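Local coordinates for MaoC family protein (Mycobacterium tuberculosis H37Rv, PDB 3KHP) that probably dehydrates (3R)-3-hydroxyacyl thioesters to enoyl thioesters, or hydrates the latter in the reverse direction, at residues 38-49 with 71-81; 176-184 with 276-286. All coordinates share one frame; numbering follows the deposited sequence.

Interaction 1. Residues 38-49 with 71-81; sequences FEWTDRDTLLYA and QQVLPTYAVIC
Tyr-77 stands between Trp-40 and Tyr-48 and turns a ring edge to each, so that three aromatic side chains form one buried cluster. Both pairs are T-shaped: the Tyr-77 and Tyr-48 planes meet at 72°, with Tyr-77 CD1 3.5 Å from Tyr-48 CG, while Tyr-77 CE2 lies over one face of the Trp-40 indole. On a face of Tyr-77 rests the methyl of Thr-45, a CH-pi contact with CG2 3.8 Å from the ring centroid. Cys-81 extends the tight part, its CB 3.5 Å from Trp-40 CZ3 and its SG over the six-membered ring. CG of Tyr-48 is anti to the backbone N (chi1 171°), which sets the ring against Tyr-77 and brings OH to Thr-76 OG1; their 2.5 Å hydrogen bond is doubtfully short.

The side near Asp-42 and Gln-71 is looser and partly solvent-exposed. Gln-71 NE2 gives Thr-45 OG1 only a weak, bent bond; that hydroxyl's stronger partner is Ala-114 O. Asp-42 bridges to Arg-208 of the second subunit. Water links Thr-45 O to Leu-74 N. Strand 36-40 and helix 42-51 are both held to 71-81 mainly by shape, the buried hydroxyls of Tyr-48 and Thr-76 satisfying each other within the apolar packing.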
loop_
_atom_site.group_PDB
_atom_site.type_symbol
_atom_site.label_atom_id
_atom_site.label_comp_id
_atom_site.label_asym_id
_atom_site.label_seq_id
_atom_site.Cartn_x
_atom_site.Cartn_y
_atom_site.Cartn_z
ATOM N N PHE A 38 -5.866 19.069 0.751
ATOM C CA PHE A 38 -5.446 17.689 0.577
ATOM C C PHE A 38 -4.899 17.514 -0.848
ATOM O O PHE A 38 -5.619 17.768 -1.805
ATOM C CB PHE A 38 -6.617 16.740 0.848
ATOM C CG PHE A 38 -6.948 16.567 2.324
ATOM C CD1 PHE A 38 -6.587 15.408 3.002
ATOM C CD2 PHE A 38 -7.619 17.558 3.026
ATOM C CE1 PHE A 38 -6.895 15.240 4.347
ATOM C CE2 PHE A 38 -7.931 17.388 4.359
ATOM C CZ PHE A 38 -7.571 16.231 5.023
ATOM N N GLU A 39 -3.640 17.082 -0.949
ATOM C CA GLU A 39 -2.950 16.865 -2.194
ATOM C C GLU A 39 -2.500 15.432 -2.296
ATOM O O GLU A 39 -2.088 14.845 -1.311
ATOM C CB GLU A 39 -1.674 17.695 -2.248
ATOM C CG GLU A 39 -1.853 19.180 -2.269
ATOM C CD GLU A 39 -0.592 19.859 -2.787
ATOM O OE1 GLU A 39 0.089 20.537 -1.995
ATOM O OE2 GLU A 39 -0.270 19.636 -3.985
ATOM N N TRP A 40 -2.494 14.913 -3.511
ATOM C CA TRP A 40 -2.101 13.544 -3.758
ATOM C C TRP A 40 -1.525 13.419 -5.168
ATOM O O TRP A 40 -1.808 14.258 -6.025
ATOM C CB TRP A 40 -3.313 12.636 -3.560
ATOM C CG TRP A 40 -4.360 12.762 -4.596
ATOM C CD1 TRP A 40 -4.446 12.044 -5.756
ATOM C CD2 TRP A 40 -5.512 13.618 -4.575
ATOM N NE1 TRP A 40 -5.559 12.415 -6.455
ATOM C CE2 TRP A 40 -6.222 13.388 -5.763
ATOM C CE3 TRP A 40 -5.998 14.567 -3.676
ATOM C CZ2 TRP A 40 -7.399 14.050 -6.067
ATOM C CZ3 TRP A 40 -7.154 15.229 -3.984
ATOM C CH2 TRP A 40 -7.849 14.971 -5.164
ATOM N N THR A 41 -0.692 12.400 -5.384
ATOM C CA THR A 41 -0.147 12.082 -6.699
ATOM C C THR A 41 -0.703 10.730 -7.093
ATOM O O THR A 41 -1.472 10.110 -6.315
ATOM C CB THR A 41 1.379 11.986 -6.702
ATOM O OG1 THR A 41 1.780 10.899 -5.854
ATOM C CG2 THR A 41 2.027 13.332 -6.215
ATOM N N ASP A 42 -0.328 10.254 -8.284
ATOM C CA ASP A 42 -0.893 9.005 -8.773
ATOM C C ASP A 42 -0.481 7.840 -7.897
ATOM O O ASP A 42 -1.183 6.846 -7.797
ATOM C CB ASP A 42 -0.591 8.724 -10.257
ATOM C CG ASP A 42 0.895 8.668 -10.585
ATOM O OD1 ASP A 42 1.760 8.658 -9.697
ATOM O OD2 ASP A 42 1.216 8.642 -11.791
ATOM N N ARG A 43 0.663 7.946 -7.269
ATOM C CA ARG A 43 1.091 6.877 -6.361
ATOM C C ARG A 43 0.062 6.627 -5.264
ATOM O O ARG A 43 -0.160 5.499 -4.870
ATOM C CB ARG A 43 2.396 7.278 -5.727
ATOM C CG ARG A 43 3.043 6.221 -4.909
ATOM C CD ARG A 43 4.101 6.872 -4.145
ATOM N NE ARG A 43 5.089 5.960 -3.623
ATOM C CZ ARG A 43 5.741 6.169 -2.485
ATOM N NH1 ARG A 43 5.466 7.246 -1.753
ATOM N NH2 ARG A 43 6.664 5.300 -2.067
ATOM N N ASP A 44 -0.531 7.699 -4.761
ATOM C CA ASP A 44 -1.495 7.612 -3.695
ATOM C C ASP A 44 -2.761 6.906 -4.154
ATOM O O ASP A 44 -3.325 6.129 -3.407
ATOM C CB ASP A 44 -1.871 9.023 -3.186
ATOM C CG ASP A 44 -0.722 9.729 -2.574
ATOM O OD1 ASP A 44 -0.174 9.171 -1.628
ATOM O OD2 ASP A 44 -0.301 10.815 -3.054
ATOM N N THR A 45 -3.225 7.200 -5.366
ATOM C CA THR A 45 -4.531 6.687 -5.806
ATOM C C THR A 45 -4.342 5.247 -6.255
ATOM O O THR A 45 -5.201 4.419 -6.051
ATOM C CB THR A 45 -5.172 7.556 -6.893
ATOM O OG1 THR A 45 -4.170 8.011 -7.807
ATOM C CG2 THR A 45 -5.893 8.794 -6.290
ATOM N N LEU A 46 -3.171 4.955 -6.820
ATOM C CA LEU A 46 -2.787 3.595 -7.118
ATOM C C LEU A 46 -2.690 2.780 -5.819
ATOM O O LEU A 46 -3.275 1.701 -5.713
ATOM C CB LEU A 46 -1.432 3.569 -7.856
ATOM C CG LEU A 46 -1.438 4.140 -9.291
ATOM C CD1 LEU A 46 -0.036 4.400 -9.763
ATOM C CD2 LEU A 46 -2.241 3.264 -10.274
ATOM N N LEU A 47 -1.955 3.308 -4.839
ATOM C CA LEU A 47 -1.782 2.607 -3.566
ATOM C C LEU A 47 -3.107 2.326 -2.870
ATOM O O LEU A 47 -3.268 1.273 -2.223
ATOM C CB LEU A 47 -0.869 3.421 -2.632
ATOM C CG LEU A 47 -0.518 2.753 -1.307
ATOM C CD1 LEU A 47 -0.053 1.328 -1.494
ATOM C CD2 LEU A 47 0.555 3.567 -0.545
ATOM N N TYR A 48 -4.040 3.272 -2.994
ATOM C CA TYR A 48 -5.372 3.148 -2.377
ATOM C C TYR A 48 -6.095 2.014 -3.076
ATOM O O TYR A 48 -6.670 1.153 -2.419
ATOM C CB TYR A 48 -6.176 4.460 -2.503
ATOM C CG TYR A 48 -7.626 4.309 -2.077
ATOM C CD1 TYR A 48 -7.992 4.418 -0.740
ATOM C CD2 TYR A 48 -8.618 4.062 -2.989
ATOM C CE1 TYR A 48 -9.294 4.206 -0.327
ATOM C CE2 TYR A 48 -9.939 3.879 -2.575
ATOM C CZ TYR A 48 -10.265 3.984 -1.249
ATOM O OH TYR A 48 -11.553 3.836 -0.836
ATOM N N ALA A 49 -6.116 2.045 -4.406
ATOM C CA ALA A 49 -6.742 0.971 -5.179
ATOM C C ALA A 49 -6.247 -0.418 -4.719
ATOM O O ALA A 49 -7.039 -1.298 -4.481
ATOM C CB ALA A 49 -6.477 1.148 -6.698
ATOM N N GLN A 71 -5.708 5.918 -16.227
ATOM C CA GLN A 71 -6.017 5.648 -14.828
ATOM C C GLN A 71 -7.372 6.240 -14.464
ATOM O O GLN A 71 -7.665 7.389 -14.802
ATOM C CB GLN A 71 -4.945 6.222 -13.894
ATOM C CG GLN A 71 -5.069 5.657 -12.481
ATOM C CD GLN A 71 -4.145 6.317 -11.554
ATOM O OE1 GLN A 71 -3.134 6.879 -11.979
ATOM N NE2 GLN A 71 -4.451 6.261 -10.260
ATOM N N GLN A 72 -8.198 5.431 -13.821
ATOM C CA GLN A 72 -9.370 5.881 -13.090
ATOM C C GLN A 72 -9.123 5.786 -11.549
ATOM O O GLN A 72 -8.339 4.956 -11.084
ATOM C CB GLN A 72 -10.562 4.990 -13.432
ATOM C CG GLN A 72 -10.963 5.023 -14.881
ATOM C CD GLN A 72 -12.233 4.260 -15.139
ATOM O OE1 GLN A 72 -13.271 4.577 -14.577
ATOM N NE2 GLN A 72 -12.161 3.249 -16.005
ATOM N N VAL A 73 -9.824 6.626 -10.782
ATOM C CA VAL A 73 -9.703 6.698 -9.325
ATOM C C VAL A 73 -10.979 6.187 -8.709
ATOM O O VAL A 73 -12.067 6.568 -9.107
ATOM C CB VAL A 73 -9.438 8.139 -8.877
ATOM C CG1 VAL A 73 -9.373 8.221 -7.338
ATOM C CG2 VAL A 73 -8.142 8.610 -9.476
ATOM N N LEU A 74 -10.884 5.289 -7.748
ATOM C CA LEU A 74 -12.131 4.815 -7.151
ATOM C C LEU A 74 -12.848 5.955 -6.418
ATOM O O LEU A 74 -12.211 6.847 -5.826
ATOM C CB LEU A 74 -11.890 3.640 -6.236
ATOM C CG LEU A 74 -11.369 2.397 -6.940
ATOM C CD1 LEU A 74 -10.745 1.452 -5.944
ATOM C CD2 LEU A 74 -12.443 1.766 -7.738
ATOM N N PRO A 75 -14.180 5.990 -6.509
ATOM C CA PRO A 75 -14.864 7.159 -5.923
ATOM C C PRO A 75 -14.813 7.116 -4.401
ATOM O O PRO A 75 -14.833 8.169 -3.765
ATOM C CB PRO A 75 -16.300 7.063 -6.461
ATOM C CG PRO A 75 -16.471 5.649 -6.873
ATOM C CD PRO A 75 -15.086 5.186 -7.338
ATOM N N THR A 76 -14.676 5.929 -3.827
ATOM C CA THR A 76 -14.494 5.835 -2.387
ATOM C C THR A 76 -13.193 6.455 -1.923
ATOM O O THR A 76 -13.001 6.635 -0.710
ATOM C CB THR A 76 -14.523 4.420 -1.859
ATOM O OG1 THR A 76 -13.432 3.687 -2.403
ATOM C CG2 THR A 76 -15.854 3.761 -2.135
ATOM N N TYR A 77 -12.303 6.809 -2.861
ATOM C CA TYR A 77 -11.131 7.616 -2.493
ATOM C C TYR A 77 -11.550 8.969 -1.842
ATOM O O TYR A 77 -10.743 9.602 -1.189
ATOM C CB TYR A 77 -10.181 7.815 -3.683
ATOM C CG TYR A 77 -8.857 8.434 -3.319
ATOM C CD1 TYR A 77 -7.923 7.734 -2.548
ATOM C CD2 TYR A 77 -8.557 9.743 -3.692
ATOM C CE1 TYR A 77 -6.713 8.317 -2.168
ATOM C CE2 TYR A 77 -7.345 10.354 -3.304
ATOM C CZ TYR A 77 -6.427 9.621 -2.554
ATOM O OH TYR A 77 -5.264 10.208 -2.178
ATOM N N ALA A 78 -12.800 9.397 -1.983
ATOM C CA ALA A 78 -13.251 10.630 -1.300
ATOM C C ALA A 78 -13.035 10.567 0.222
ATOM O O ALA A 78 -12.810 11.580 0.832
ATOM C CB ALA A 78 -14.684 10.936 -1.592
ATOM N N VAL A 79 -13.051 9.385 0.810
ATOM C CA VAL A 79 -12.837 9.278 2.242
ATOM C C VAL A 79 -11.418 9.603 2.674
ATOM O O VAL A 79 -11.212 9.979 3.823
ATOM C CB VAL A 79 -13.281 7.925 2.811
ATOM C CG1 VAL A 79 -14.783 7.663 2.477
ATOM C CG2 VAL A 79 -12.366 6.801 2.364
ATOM N N ILE A 80 -10.461 9.580 1.737
ATOM C CA ILE A 80 -9.107 9.932 2.039
ATOM C C ILE A 80 -8.752 11.367 1.688
ATOM O O ILE A 80 -8.082 12.021 2.459
ATOM C CB ILE A 80 -8.137 9.041 1.286
ATOM C CG1 ILE A 80 -8.434 7.553 1.551
ATOM C CG2 ILE A 80 -6.694 9.428 1.647
ATOM C CD1 ILE A 80 -8.309 7.120 3.062
ATOM N N CYS A 81 -9.188 11.861 0.524
ATOM C CA CYS A 81 -8.927 13.253 0.089
ATOM C C CYS A 81 -10.000 14.256 0.477
ATOM O O CYS A 81 -9.847 15.455 0.221
ATOM C CB CYS A 81 -8.732 13.349 -1.445
ATOM S SG CYS A 81 -10.122 12.823 -2.415
HETATM O O HOH W 1 -8.140 4.643 -7.011
#

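Interaction 2. Residues 176-184 with 276-286; sequences PAAPEFPDR and WRTEPGRAVFR
Phe-181 is the apolar centre, its ring wedged among Trp-276, Val-284 and Arg-286. Its CD1 edge points at the face of the indole in an offset edge-to-face pair, 3.6 Å from Trp-276 CZ3, with the planes 83° apart. Val-284, beta-branched and compact, covers one face of the phenyl ring: its CB makes a CH-pi contact, and CG2 comes 3.6 Å from Phe-181 CD1. CG of Phe-181 lies anti to the carbonyl carbon (chi1 -80°), which turns the ring toward the hairpin, between Val-284 and Arg-286. Pro-182, a rigid apolar residue, continues the patch, its CD 3.9 Å from Val-284 CG2, and Pro-179 CB touches the CG1 branch of the same valine.

The surface being covered is a beta-hairpin, strands 271-279 and 282-289, joined by a type II turn from Glu-279 to Arg-282. Thr-278 and Glu-279 opposite Arg-282 make a classic beta bulge at the base of that turn. The irregular 176-184 segment lies across this hairpin in the MaoC-like part of the chain.

Further out, Arg-286 lays its guanidinium on the other face of Phe-181 as a cation-pi stack, CZ 4.3 Å from the ring centroid. Trp-276 NE1 donates a nearly straight hydrogen bond of 3.2 Å to Arg-184 O, the donor standing above the carbonyl plane. At the exposed rim Arg-184 passes Trp-276, one guanidinium face over CD1, and reaches a salt bridge with Asp-187.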
loop_
_atom_site.group_PDB
_atom_site.type_symbol
_atom_site.label_atom_id
_atom_site.label_comp_id
_atom_site.label_asym_id
_atom_site.label_seq_id
_atom_site.Cartn_x
_atom_site.Cartn_y
_atom_site.Cartn_z
ATOM N N PRO A 176 -32.385 8.790 10.368
ATOM C CA PRO A 176 -32.863 8.822 8.973
ATOM C C PRO A 176 -33.452 7.482 8.558
ATOM O O PRO A 176 -33.093 6.440 9.116
ATOM C CB PRO A 176 -31.596 9.143 8.143
ATOM C CG PRO A 176 -30.515 9.467 9.127
ATOM C CD PRO A 176 -30.910 8.816 10.426
ATOM N N ALA A 177 -34.379 7.531 7.607
ATOM C CA ALA A 177 -35.046 6.324 7.093
ATOM C C ALA A 177 -34.021 5.352 6.517
ATOM O O ALA A 177 -33.171 5.750 5.706
ATOM C CB ALA A 177 -36.076 6.703 6.001
ATOM N N ALA A 178 -34.103 4.091 6.944
ATOM C CA ALA A 178 -33.302 3.024 6.352
ATOM C C ALA A 178 -33.815 2.781 4.927
ATOM O O ALA A 178 -35.007 2.972 4.671
ATOM C CB ALA A 178 -33.408 1.747 7.178
ATOM N N PRO A 179 -32.924 2.380 3.996
ATOM C CA PRO A 179 -33.395 2.073 2.648
ATOM C C PRO A 179 -34.265 0.831 2.620
ATOM O O PRO A 179 -34.073 -0.082 3.425
ATOM C CB PRO A 179 -32.102 1.822 1.859
ATOM C CG PRO A 179 -31.017 2.426 2.672
ATOM C CD PRO A 179 -31.462 2.267 4.092
ATOM N N GLU A 180 -35.213 0.835 1.688
ATOM C CA GLU A 180 -36.134 -0.271 1.428
ATOM C C GLU A 180 -35.381 -1.318 0.597
ATOM O O GLU A 180 -34.815 -1.002 -0.459
ATOM C CB GLU A 180 -37.364 0.256 0.646
ATOM C CG GLU A 180 -38.595 -0.693 0.512
ATOM C CD GLU A 180 -39.458 -0.447 -0.769
ATOM O OE1 GLU A 180 -40.220 -1.362 -1.168
ATOM O OE2 GLU A 180 -39.384 0.645 -1.387
ATOM N N PHE A 181 -35.360 -2.544 1.102
ATOM C CA PHE A 181 -34.793 -3.666 0.390
ATOM C C PHE A 181 -35.934 -4.479 -0.161
ATOM O O PHE A 181 -36.717 -5.017 0.610
ATOM C CB PHE A 181 -33.926 -4.535 1.307
ATOM C CG PHE A 181 -32.552 -3.974 1.514
ATOM C CD1 PHE A 181 -31.512 -4.306 0.653
ATOM C CD2 PHE A 181 -32.307 -3.063 2.534
ATOM C CE1 PHE A 181 -30.248 -3.770 0.833
ATOM C CE2 PHE A 181 -31.047 -2.534 2.705
ATOM C CZ PHE A 181 -30.019 -2.883 1.845
ATOM N N PRO A 182 -36.028 -4.573 -1.496
ATOM C CA PRO A 182 -37.070 -5.356 -2.142
ATOM C C PRO A 182 -37.128 -6.757 -1.602
ATOM O O PRO A 182 -36.089 -7.322 -1.241
ATOM C CB PRO A 182 -36.632 -5.388 -3.604
ATOM C CG PRO A 182 -35.821 -4.159 -3.782
ATOM C CD PRO A 182 -35.131 -3.937 -2.476
ATOM N N ASP A 183 -38.338 -7.310 -1.547
ATOM C CA ASP A 183 -38.524 -8.677 -1.093
ATOM C C ASP A 183 -38.400 -9.610 -2.292
ATOM O O ASP A 183 -39.412 -10.070 -2.869
ATOM C CB ASP A 183 -39.870 -8.862 -0.390
ATOM C CG ASP A 183 -40.088 -10.290 0.082
ATOM O OD1 ASP A 183 -39.110 -10.987 0.430
ATOM O OD2 ASP A 183 -41.260 -10.726 0.100
ATOM N N ARG A 184 -37.144 -9.866 -2.660
ATOM C CA ARG A 184 -36.767 -10.827 -3.704
ATOM C C ARG A 184 -35.279 -11.120 -3.603
ATOM O O ARG A 184 -34.574 -10.560 -2.751
ATOM C CB ARG A 184 -37.102 -10.301 -5.104
ATOM C CG ARG A 184 -36.345 -9.058 -5.501
ATOM C CD ARG A 184 -37.012 -8.394 -6.690
ATOM N NE ARG A 184 -36.554 -7.019 -6.880
ATOM C CZ ARG A 184 -35.390 -6.699 -7.430
ATOM N NH1 ARG A 184 -35.027 -5.429 -7.574
ATOM N NH2 ARG A 184 -34.575 -7.656 -7.828
ATOM N N TRP A 276 -29.391 -4.813 -5.377
ATOM C CA TRP A 276 -30.741 -4.809 -5.918
ATOM C C TRP A 276 -30.908 -3.526 -6.664
ATOM O O TRP A 276 -30.805 -2.449 -6.043
ATOM C CB TRP A 276 -31.796 -4.812 -4.800
ATOM C CG TRP A 276 -31.939 -6.067 -4.037
ATOM C CD1 TRP A 276 -32.877 -7.032 -4.229
ATOM C CD2 TRP A 276 -31.149 -6.495 -2.930
ATOM N NE1 TRP A 276 -32.712 -8.049 -3.316
ATOM C CE2 TRP A 276 -31.653 -7.740 -2.509
ATOM C CE3 TRP A 276 -30.061 -5.954 -2.253
ATOM C CZ2 TRP A 276 -31.101 -8.442 -1.454
ATOM C CZ3 TRP A 276 -29.527 -6.658 -1.197
ATOM C CH2 TRP A 276 -30.042 -7.878 -0.809
ATOM N N ARG A 277 -31.159 -3.613 -7.975
ATOM C CA ARG A 277 -31.519 -2.435 -8.763
ATOM C C ARG A 277 -32.953 -2.049 -8.425
ATOM O O ARG A 277 -33.865 -2.864 -8.503
ATOM C CB ARG A 277 -31.378 -2.705 -10.267
ATOM C CG ARG A 277 -29.937 -2.793 -10.722
ATOM C CD ARG A 277 -29.834 -3.181 -12.177
ATOM N NE ARG A 277 -28.460 -3.087 -12.664
ATOM C CZ ARG A 277 -27.587 -4.087 -12.630
ATOM N NH1 ARG A 277 -27.935 -5.271 -12.134
ATOM N NH2 ARG A 277 -26.362 -3.903 -13.101
ATOM N N THR A 278 -33.158 -0.818 -8.025
ATOM C CA THR A 278 -34.481 -0.429 -7.573
ATOM C C THR A 278 -35.182 0.514 -8.533
ATOM O O THR A 278 -36.360 0.424 -8.715
ATOM C CB THR A 278 -34.433 0.205 -6.144
ATOM O OG1 THR A 278 -33.637 1.385 -6.174
ATOM C CG2 THR A 278 -33.874 -0.775 -5.144
ATOM N N GLU A 279 -34.454 1.406 -9.163
ATOM C CA GLU A 279 -35.080 2.495 -9.878
ATOM C C GLU A 279 -33.993 3.020 -10.778
ATOM O O GLU A 279 -32.851 3.105 -10.356
ATOM C CB GLU A 279 -35.512 3.552 -8.858
ATOM C CG GLU A 279 -35.990 4.906 -9.409
ATOM C CD GLU A 279 -36.187 5.929 -8.297
ATOM O OE1 GLU A 279 -36.709 5.543 -7.227
ATOM O OE2 GLU A 279 -35.814 7.105 -8.482
ATOM N N PRO A 280 -34.327 3.380 -12.020
ATOM C CA PRO A 280 -33.208 3.803 -12.841
ATOM C C PRO A 280 -32.257 4.687 -12.042
ATOM O O PRO A 280 -32.678 5.640 -11.385
ATOM C CB PRO A 280 -33.872 4.579 -13.989
ATOM C CG PRO A 280 -35.279 4.040 -14.063
ATOM C CD PRO A 280 -35.637 3.663 -12.642
ATOM N N GLY A 281 -30.980 4.338 -12.084
ATOM C CA GLY A 281 -29.924 5.112 -11.452
ATOM C C GLY A 281 -29.797 4.944 -9.943
ATOM O O GLY A 281 -29.075 5.692 -9.325
ATOM N N ARG A 282 -30.485 3.963 -9.370
ATOM C CA ARG A 282 -30.503 3.772 -7.935
ATOM C C ARG A 282 -30.446 2.317 -7.606
ATOM O O ARG A 282 -31.052 1.493 -8.286
ATOM C CB ARG A 282 -31.792 4.293 -7.290
ATOM C CG ARG A 282 -32.110 5.748 -7.507
ATOM C CD ARG A 282 -31.677 6.581 -6.342
ATOM N NE ARG A 282 -32.106 7.988 -6.462
ATOM C CZ ARG A 282 -31.591 8.871 -7.321
ATOM N NH1 ARG A 282 -30.626 8.528 -8.172
ATOM N NH2 ARG A 282 -32.047 10.115 -7.332
ATOM N N ALA A 283 -29.768 1.996 -6.517
ATOM C CA ALA A 283 -29.762 0.631 -6.059
ATOM C C ALA A 283 -29.545 0.610 -4.561
ATOM O O ALA A 283 -29.149 1.619 -3.985
ATOM C CB ALA A 283 -28.662 -0.154 -6.770
ATOM N N VAL A 284 -29.778 -0.557 -3.961
ATOM C CA VAL A 284 -29.478 -0.779 -2.574
ATOM C C VAL A 284 -28.609 -2.006 -2.465
ATOM O O VAL A 284 -28.591 -2.822 -3.383
ATOM C CB VAL A 284 -30.766 -0.917 -1.698
ATOM C CG1 VAL A 284 -31.526 0.396 -1.686
ATOM C CG2 VAL A 284 -31.664 -2.073 -2.173
ATOM N N PHE A 285 -27.888 -2.140 -1.357
ATOM C CA PHE A 285 -26.994 -3.279 -1.184
ATOM C C PHE A 285 -26.641 -3.630 0.248
ATOM O O PHE A 285 -26.826 -2.854 1.169
ATOM C CB PHE A 285 -25.686 -3.062 -1.981
ATOM C CG PHE A 285 -24.749 -2.060 -1.352
ATOM C CD1 PHE A 285 -23.725 -2.484 -0.510
ATOM C CD2 PHE A 285 -24.908 -0.700 -1.567
ATOM C CE1 PHE A 285 -22.851 -1.567 0.076
ATOM C CE2 PHE A 285 -24.056 0.215 -0.982
ATOM C CZ PHE A 285 -23.022 -0.211 -0.156
ATOM N N ARG A 286 -26.110 -4.830 0.407
ATOM C CA ARG A 286 -25.396 -5.211 1.605
ATOM C C ARG A 286 -24.110 -5.872 1.209
ATOM O O ARG A 286 -23.999 -6.422 0.117
ATOM C CB ARG A 286 -26.178 -6.212 2.431
ATOM C CG ARG A 286 -27.442 -5.686 2.994
ATOM C CD ARG A 286 -28.021 -6.641 4.066
ATOM N NE ARG A 286 -29.093 -7.444 3.516
ATOM C CZ ARG A 286 -30.394 -7.152 3.585
ATOM N NH1 ARG A 286 -30.842 -6.065 4.205
ATOM N NH2 ARG A 286 -31.257 -7.973 3.017
#

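Overall arrangement
Interaction 1 is mostly buried, whereas interaction 2 is only partly so and keeps exposed residues at its rim. One belongs to the hydratase 2 N-terminal part and the other to the MaoC-like part, with centres about 27 Å apart and no touch between them. Both nevertheless reach the same antiparallel sheet: interaction 1 through 36-40, one of its two edge strands within this chain, interaction 2 through the adjacent strands 271-279 and 282-289. Interaction 1 has two edge-to-face pairs with a thiol and hydroxyls, and the second subunit joins in by salt bridges to helix 42-51. Interaction 2 has a single offset pair, a guanidinium stacked on a ring and an indole N-H bonded to a backbone carbonyl, all within one chain.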